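Long-range contact in uncharacterized protein (Listeria monocytogenes, PDB 3MAB), which is of unknown function but carries a TfoX C-terminal domain, a family with the helix-hairpin-helix type of fold, which may point to nucleic-acid binding: residues A4-G13 / E17-L31. The protein carries 2 engineered substitutions. Sequence-based numbering, arbitrary orientation.
Sequences ANLSELPNIG and EQDLIKAGIKTPVEL. Engineered in segment 17-31: Val29 (natural residue Gly).
Leu6 plugs the gap between helices 14-22 and 28-46, its two methyls lying side by side against the backbone that links them. With CG anti to its own carbonyl carbon (chi1 -72°), the branch puts CD1 3.4 Å from Ile25 O and CD2 3.5 Å from Thr27 O, while Leu20 CB and Leu31 CB close in at van der Waals range. Deeper down, Ile12 CD1 meets Leu31 CD2 tip to tip at 3.8 Å and passes Leu20 at roughly a right angle; Ala61 of helix 52-63 also touches Ile12 and Leu31. Leu9 lays both methyls against the Pro28 ring, CD2 lying 3.8 Å from Pro28 CG. The outer side is polar and looser. Glu17, extended with CG anti to its backbone N (chi1 168°), brings OE2 to 3.0 Å from Ser7 N, which meets it from above the carboxylate plane in a bent bond; Ser7 OG adds at most a weak one. A water donates to the same OE2, and another, accepting from Leu6 N and donating to Lys26 O, joins the two backbones. Next to this, Glu17 N donates to Gly13 O at 3.0 Å, the first-turn bond of the helix that Gly13 N-caps. A short helix (14-22) joined to a longer one (28-46) by five residues, with a Schellman motif at Gly24 and an N-cap at Thr27, is consistent with the helix-hairpin-helix clan of the TfoX C-terminal domain.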
ATOM      1  N   ALA B   4     -11.902  -5.320  -3.866  1.00 29.86           N
ATOM      2  CA  ALA B   4     -10.476  -5.751  -3.721  1.00 28.58           C
ATOM      3  C   ALA B   4     -10.246  -6.970  -2.798  1.00 27.28           C
ATOM      4  O   ALA B   4     -10.974  -7.183  -1.802  1.00 28.18           O
ATOM      5  CB  ALA B   4      -9.640  -4.554  -3.243  1.00 27.89           C
ATOM      6  N   ASN B   5      -9.229  -7.762  -3.131  1.00 24.82           N
ATOM      7  CA  ASN B   5      -8.742  -8.843  -2.275  1.00 23.95           C
ATOM      8  C   ASN B   5      -7.688  -8.254  -1.351  1.00 19.95           C
ATOM      9  O   ASN B   5      -7.004  -7.298  -1.720  1.00 18.47           O
ATOM     10  CB  ASN B   5      -8.059  -9.960  -3.092  1.00 24.75           C
ATOM     11  CG  ASN B   5      -9.033 -10.867  -3.772  1.00 29.23           C
ATOM     12  OD1 ASN B   5     -10.005 -11.304  -3.175  1.00 32.55           O
ATOM     13  ND2 ASN B   5      -8.769 -11.162  -5.040  1.00 33.77           N
ATOM     14  N   LEU B   6      -7.488  -8.848  -0.169  1.00 18.31           N
ATOM     15  CA  LEU B   6      -6.371  -8.465   0.712  1.00 17.29           C
ATOM     16  C   LEU B   6      -5.001  -8.425   0.068  1.00 17.80           C
ATOM     17  O   LEU B   6      -4.201  -7.515   0.330  1.00 17.07           O
ATOM     18  CB  LEU B   6      -6.336  -9.348   1.958  1.00 16.79           C
ATOM     19  CG  LEU B   6      -7.421  -9.110   2.996  1.00 13.84           C
ATOM     20  CD1 LEU B   6      -7.419 -10.346   3.954  1.00 15.88           C
ATOM     21  CD2 LEU B   6      -7.175  -7.844   3.762  1.00 14.76           C
ATOM     22  N   SER B   7      -4.712  -9.413  -0.775  1.00 19.82           N
ATOM     23  CA  SER B   7      -3.412  -9.478  -1.428  1.00 21.11           C
ATOM     24  C   SER B   7      -3.292  -8.454  -2.566  1.00 20.17           C
ATOM     25  O   SER B   7      -2.252  -8.419  -3.195  1.00 21.76           O
ATOM     26  CB  SER B   7      -3.162 -10.888  -1.957  1.00 22.46           C
ATOM     27  OG  SER B   7      -4.108 -11.225  -2.931  1.00 24.79           O
ATOM     28  N   GLU B   8      -4.345  -7.682  -2.869  1.00 18.80           N
ATOM     29  CA  GLU B   8      -4.214  -6.541  -3.789  1.00 18.03           C
ATOM     30  C   GLU B   8      -3.883  -5.224  -3.059  1.00 16.26           C
ATOM     31  O   GLU B   8      -3.593  -4.219  -3.706  1.00 16.38           O
ATOM     32  CB  GLU B   8      -5.466  -6.320  -4.615  1.00 19.32           C
ATOM     33  CG  GLU B   8      -5.735  -7.472  -5.589  1.00 23.48           C
ATOM     34  CD  GLU B   8      -7.085  -7.385  -6.276  1.00 28.19           C
ATOM     35  OE1 GLU B   8      -8.104  -7.303  -5.559  1.00 33.62           O
ATOM     36  OE2 GLU B   8      -7.146  -7.484  -7.538  1.00 29.57           O
ATOM     37  N   LEU B   9      -3.945  -5.239  -1.741  1.00 14.48           N
ATOM     38  CA  LEU B   9      -3.552  -4.053  -0.967  1.00 12.78           C
ATOM     39  C   LEU B   9      -2.049  -3.917  -0.877  1.00 13.44           C
ATOM     40  O   LEU B   9      -1.301  -4.917  -0.896  1.00 14.87           O
ATOM     41  CB  LEU B   9      -4.064  -4.128   0.437  1.00 13.10           C
ATOM     42  CG  LEU B   9      -5.560  -4.307   0.601  1.00 13.00           C
ATOM     43  CD1 LEU B   9      -5.894  -4.388   2.076  1.00 14.84           C
ATOM     44  CD2 LEU B   9      -6.457  -3.275  -0.119  1.00 17.69           C
ATOM     45  N   PRO B  10      -1.565  -2.661  -0.760  1.00 14.13           N
ATOM     46  CA  PRO B  10      -0.101  -2.487  -0.620  1.00 13.97           C
ATOM     47  C   PRO B  10       0.468  -3.320   0.546  1.00 13.39           C
ATOM     48  O   PRO B  10      -0.162  -3.384   1.627  1.00 12.34           O
ATOM     49  CB  PRO B  10       0.066  -0.988  -0.351  1.00 16.59           C
ATOM     50  CG  PRO B  10      -1.273  -0.401  -0.562  1.00 17.07           C
ATOM     51  CD  PRO B  10      -2.303  -1.397  -0.642  1.00 15.18           C
ATOM     52  N   ASN B  11       1.646  -3.912   0.360  1.00 13.72           N
ATOM     53  CA  ASN B  11       2.411  -4.670   1.350  1.00 12.72           C
ATOM     54  C   ASN B  11       1.895  -6.023   1.751  1.00 13.98           C
ATOM     55  O   ASN B  11       2.558  -6.676   2.547  1.00 15.18           O
ATOM     56  CB  ASN B  11       2.594  -3.830   2.638  1.00 12.07           C
ATOM     57  CG  ASN B  11       2.846  -2.376   2.343  1.00 12.76           C
ATOM     58  OD1 ASN B  11       3.833  -2.047   1.704  1.00 17.85           O
ATOM     59  ND2 ASN B  11       1.930  -1.501   2.771  1.00 13.94           N
ATOM     60  N   ILE B  12       0.722  -6.419   1.285  1.00 14.48           N
ATOM     61  CA  ILE B  12       0.143  -7.704   1.683  1.00 16.42           C
ATOM     62  C   ILE B  12       0.463  -8.794   0.692  1.00 16.85           C
ATOM     63  O   ILE B  12      -0.159  -8.827  -0.354  1.00 20.41           O
ATOM     64  CB  ILE B  12      -1.378  -7.597   1.937  1.00 15.62           C
ATOM     65  CG1 ILE B  12      -1.635  -6.471   2.927  1.00 21.63           C
ATOM     66  CG2 ILE B  12      -1.885  -8.966   2.487  1.00 15.13           C
ATOM     67  CD1 ILE B  12      -3.016  -6.411   3.534  1.00 23.92           C
ATOM     68  N   GLY B  13       1.433  -9.655   1.041  1.00 16.52           N
ATOM     69  CA  GLY B  13       1.764 -10.839   0.260  1.00 17.88           C
ATOM     70  C   GLY B  13       0.804 -11.965   0.505  1.00 17.89           C
ATOM     71  O   GLY B  13      -0.079 -11.886   1.343  1.00 16.27           O
ATOM     72  N   GLU B  17      -1.804 -12.471   3.667  1.00 11.86           N
ATOM     73  CA  GLU B  17      -3.233 -12.573   3.374  1.00 11.44           C
ATOM     74  C   GLU B  17      -3.759 -13.845   4.075  1.00 11.47           C
ATOM     75  O   GLU B  17      -4.794 -13.798   4.686  1.00 10.01           O
ATOM     76  CB  GLU B  17      -3.514 -12.632   1.861  1.00 13.88           C
ATOM     77  CG  GLU B  17      -4.992 -13.038   1.506  1.00 13.82           C
ATOM     78  CD  GLU B  17      -5.283 -12.977   0.036  1.00 23.36           C
ATOM     79  OE1 GLU B  17      -4.734 -13.794  -0.694  1.00 28.41           O
ATOM     80  OE2 GLU B  17      -5.990 -12.044  -0.389  1.00 28.78           O
ATOM     81  N   GLN B  18      -3.085 -14.993   3.932  1.00 12.24           N
ATOM     82  CA  GLN B  18      -3.540 -16.250   4.536  1.00 12.51           C
ATOM     83  C   GLN B  18      -3.570 -16.104   6.048  1.00 11.68           C
ATOM     84  O   GLN B  18      -4.481 -16.574   6.698  1.00 12.97           O
ATOM     85  CB  GLN B  18      -2.645 -17.417   4.128  1.00 13.98           C
ATOM     86  CG  GLN B  18      -2.777 -17.762   2.714  1.00 16.01           C
ATOM     87  CD  GLN B  18      -1.707 -18.709   2.204  1.00 22.94           C
ATOM     88  OE1 GLN B  18      -0.553 -18.754   2.705  1.00 25.41           O
ATOM     89  NE2 GLN B  18      -2.066 -19.456   1.174  1.00 27.49           N
ATOM     90  N   ASP B  19      -2.562 -15.459   6.615  1.00 12.66           N
ATOM     91  CA  ASP B  19      -2.525 -15.281   8.102  1.00 15.10           C
ATOM     92  C   ASP B  19      -3.685 -14.405   8.590  1.00 11.40           C
ATOM     93  O   ASP B  19      -4.320 -14.715   9.597  1.00 13.52           O
ATOM     94  CB  ASP B  19      -1.183 -14.677   8.559  1.00 16.86           C
ATOM     95  CG  ASP B  19      -0.015 -15.659   8.375  1.00 24.51           C
ATOM     96  OD1 ASP B  19      -0.230 -16.897   8.268  1.00 25.34           O
ATOM     97  OD2 ASP B  19       1.137 -15.153   8.357  1.00 32.14           O
ATOM     98  N   LEU B  20      -3.981 -13.354   7.817  1.00 10.72           N
ATOM     99  CA  LEU B  20      -5.093 -12.508   8.156  1.00  9.32           C
ATOM    100  C   LEU B  20      -6.413 -13.327   8.132  1.00  9.62           C
ATOM    101  O   LEU B  20      -7.198 -13.251   9.040  1.00 10.16           O
ATOM    102  CB  LEU B  20      -5.175 -11.321   7.234  1.00  9.01           C
ATOM    103  CG  LEU B  20      -4.199 -10.181   7.519  1.00  9.22           C
ATOM    104  CD1 LEU B  20      -4.205  -9.261   6.297  1.00 11.31           C
ATOM    105  CD2 LEU B  20      -4.549  -9.404   8.796  1.00 10.93           C
ATOM    106  N   ILE B  21      -6.642 -14.077   7.067  1.00  9.68           N
ATOM    107  CA  ILE B  21      -7.861 -14.853   6.940  1.00 11.05           C
ATOM    108  C   ILE B  21      -7.996 -15.851   8.055  1.00 12.04           C
ATOM    109  O   ILE B  21      -9.054 -15.997   8.642  1.00 12.65           O
ATOM    110  CB  ILE B  21      -7.882 -15.524   5.565  1.00 10.44           C
ATOM    111  CG1 ILE B  21      -8.057 -14.493   4.461  1.00 11.86           C
ATOM    112  CG2 ILE B  21      -8.997 -16.599   5.539  1.00 11.71           C
ATOM    113  CD1 ILE B  21      -7.765 -15.030   3.053  1.00 13.47           C
ATOM    114  N   LYS B  22      -6.916 -16.518   8.355  1.00 12.36           N
ATOM    115  CA  LYS B  22      -6.911 -17.475   9.423  1.00 14.52           C
ATOM    116  C   LYS B  22      -7.295 -16.830  10.746  1.00 15.55           C
ATOM    117  O   LYS B  22      -7.982 -17.457  11.595  1.00 18.41           O
ATOM    118  CB  LYS B  22      -5.553 -18.155   9.554  1.00 16.01           C
ATOM    119  CG  LYS B  22      -5.227 -19.136   8.461  1.00 19.91           C
ATOM    120  CD  LYS B  22      -3.924 -19.835   8.804  1.00 25.56           C
ATOM    121  CE  LYS B  22      -2.940 -19.837   7.688  1.00 30.28           C
ATOM    122  NZ  LYS B  22      -3.137 -21.038   6.835  1.00 33.92           N
ATOM    123  N   ALA B  23      -6.902 -15.581  10.912  1.00 14.27           N
ATOM    124  CA  ALA B  23      -7.303 -14.789  12.084  1.00 15.09           C
ATOM    125  C   ALA B  23      -8.664 -14.133  11.978  1.00 16.13           C
ATOM    126  O   ALA B  23      -9.047 -13.437  12.919  1.00 19.35           O
ATOM    127  CB  ALA B  23      -6.264 -13.749  12.400  1.00 15.50           C
ATOM    128  N   GLY B  24      -9.431 -14.401  10.926  1.00 14.41           N
ATOM    129  CA  GLY B  24     -10.808 -13.902  10.817  1.00 14.66           C
ATOM    130  C   GLY B  24     -10.956 -12.554  10.172  1.00 15.54           C
ATOM    131  O   GLY B  24     -12.048 -11.944  10.225  1.00 19.33           O
ATOM    132  N   ILE B  25      -9.889 -12.093   9.524  1.00 13.45           N
ATOM    133  CA  ILE B  25      -9.876 -10.809   8.804  1.00 13.71           C
ATOM    134  C   ILE B  25      -9.779 -11.149   7.340  1.00 14.07           C
ATOM    135  O   ILE B  25      -8.723 -11.526   6.866  1.00 13.68           O
ATOM    136  CB  ILE B  25      -8.720  -9.931   9.281  1.00 12.40           C
ATOM    137  CG1 ILE B  25      -8.897  -9.605  10.778  1.00 12.49           C
ATOM    138  CG2 ILE B  25      -8.629  -8.678   8.382  1.00 14.53           C
ATOM    139  CD1 ILE B  25      -7.598  -9.084  11.347  1.00 17.60           C
ATOM    140  N   LYS B  26     -10.909 -11.080   6.621  1.00 14.30           N
ATOM    141  CA  LYS B  26     -10.989 -11.710   5.297  1.00 15.81           C
ATOM    142  C   LYS B  26     -11.038 -10.778   4.103  1.00 15.47           C
ATOM    143  O   LYS B  26     -10.856 -11.239   2.963  1.00 15.91           O
ATOM    144  CB  LYS B  26     -12.198 -12.672   5.219  1.00 17.71           C
ATOM    145  CG  LYS B  26     -12.282 -13.644   6.431  1.00 22.18           C
ATOM    146  CD  LYS B  26     -13.207 -14.806   6.174  1.00 27.49           C
ATOM    147  CE  LYS B  26     -14.028 -15.267   7.388  1.00 31.92           C
ATOM    148  NZ  LYS B  26     -13.441 -15.121   8.768  1.00 35.36           N
ATOM    149  N   THR B  27     -11.197  -9.485   4.349  1.00 15.87           N
ATOM    150  CA  THR B  27     -11.347  -8.481   3.280  1.00 15.85           C
ATOM    151  C   THR B  27     -10.652  -7.198   3.662  1.00 15.53           C
ATOM    152  O   THR B  27     -10.405  -6.975   4.852  1.00 12.74           O
ATOM    153  CB  THR B  27     -12.837  -8.137   3.076  1.00 17.86           C
ATOM    154  OG1 THR B  27     -13.319  -7.397   4.199  1.00 18.74           O
ATOM    155  CG2 THR B  27     -13.716  -9.424   2.825  1.00 19.95           C
ATOM    156  N   PRO B  28     -10.348  -6.329   2.665  1.00 14.13           N
ATOM    157  CA  PRO B  28      -9.810  -5.023   3.005  1.00 14.46           C
ATOM    158  C   PRO B  28     -10.677  -4.208   3.950  1.00 14.29           C
ATOM    159  O   PRO B  28     -10.135  -3.484   4.771  1.00 15.43           O
ATOM    160  CB  PRO B  28      -9.701  -4.328   1.629  1.00 14.49           C
ATOM    161  CG  PRO B  28      -9.438  -5.497   0.707  1.00 16.59           C
ATOM    162  CD  PRO B  28     -10.261  -6.595   1.202  1.00 15.96           C
ATOM    163  N   VAL B  29     -11.995  -4.295   3.811  1.00 16.68           N
ATOM    164  CA  VAL B  29     -12.932  -3.534   4.703  1.00 18.14           C
ATOM    165  C   VAL B  29     -12.787  -4.024   6.140  1.00 16.27           C
ATOM    166  O   VAL B  29     -12.663  -3.223   7.085  1.00 16.49           O
ATOM    167  CB  VAL B  29     -14.438  -3.610   4.213  1.00 19.93           C
ATOM    168  CG1 VAL B  29     -14.667  -2.869   2.866  1.00 21.73           C
ATOM    169  CG2 VAL B  29     -14.895  -4.973   4.132  1.00 24.42           C
ATOM    170  N   GLU B  30     -12.683  -5.348   6.284  1.00 15.07           N
ATOM    171  CA  GLU B  30     -12.483  -5.913   7.613  1.00 14.52           C
ATOM    172  C   GLU B  30     -11.140  -5.498   8.253  1.00 13.33           C
ATOM    173  O   GLU B  30     -11.074  -5.183   9.454  1.00 13.41           O
ATOM    174  CB  GLU B  30     -12.607  -7.431   7.567  1.00 15.55           C
ATOM    175  CG  GLU B  30     -14.060  -7.939   7.406  1.00 18.69           C
ATOM    176  CD  GLU B  30     -14.197  -9.404   7.205  1.00 22.77           C
ATOM    177  OE1 GLU B  30     -13.374 -10.226   7.708  1.00 24.41           O
ATOM    178  OE2 GLU B  30     -15.193  -9.764   6.526  1.00 30.50           O
ATOM    179  N   LEU B  31     -10.100  -5.427   7.447  1.00 10.41           N
ATOM    180  CA  LEU B  31      -8.820  -4.927   7.922  1.00 10.04           C
ATOM    181  C   LEU B  31      -8.875  -3.482   8.344  1.00 11.16           C
ATOM    182  O   LEU B  31      -8.362  -3.139   9.412  1.00 12.51           O
ATOM    183  CB  LEU B  31      -7.686  -5.158   6.929  1.00  9.88           C
ATOM    184  CG  LEU B  31      -6.308  -4.608   7.248  1.00 11.06           C
ATOM    185  CD1 LEU B  31      -5.739  -5.210   8.467  1.00 11.05           C
ATOM    186  CD2 LEU B  31      -5.366  -4.835   6.080  1.00 12.43           C
TER
HETATM  187  O   HOH W   1      -8.542 -13.088  -0.646  1.00 25.54           O
HETATM  188  O   HOH W   2      -9.695 -10.589   0.562  1.00 26.37           O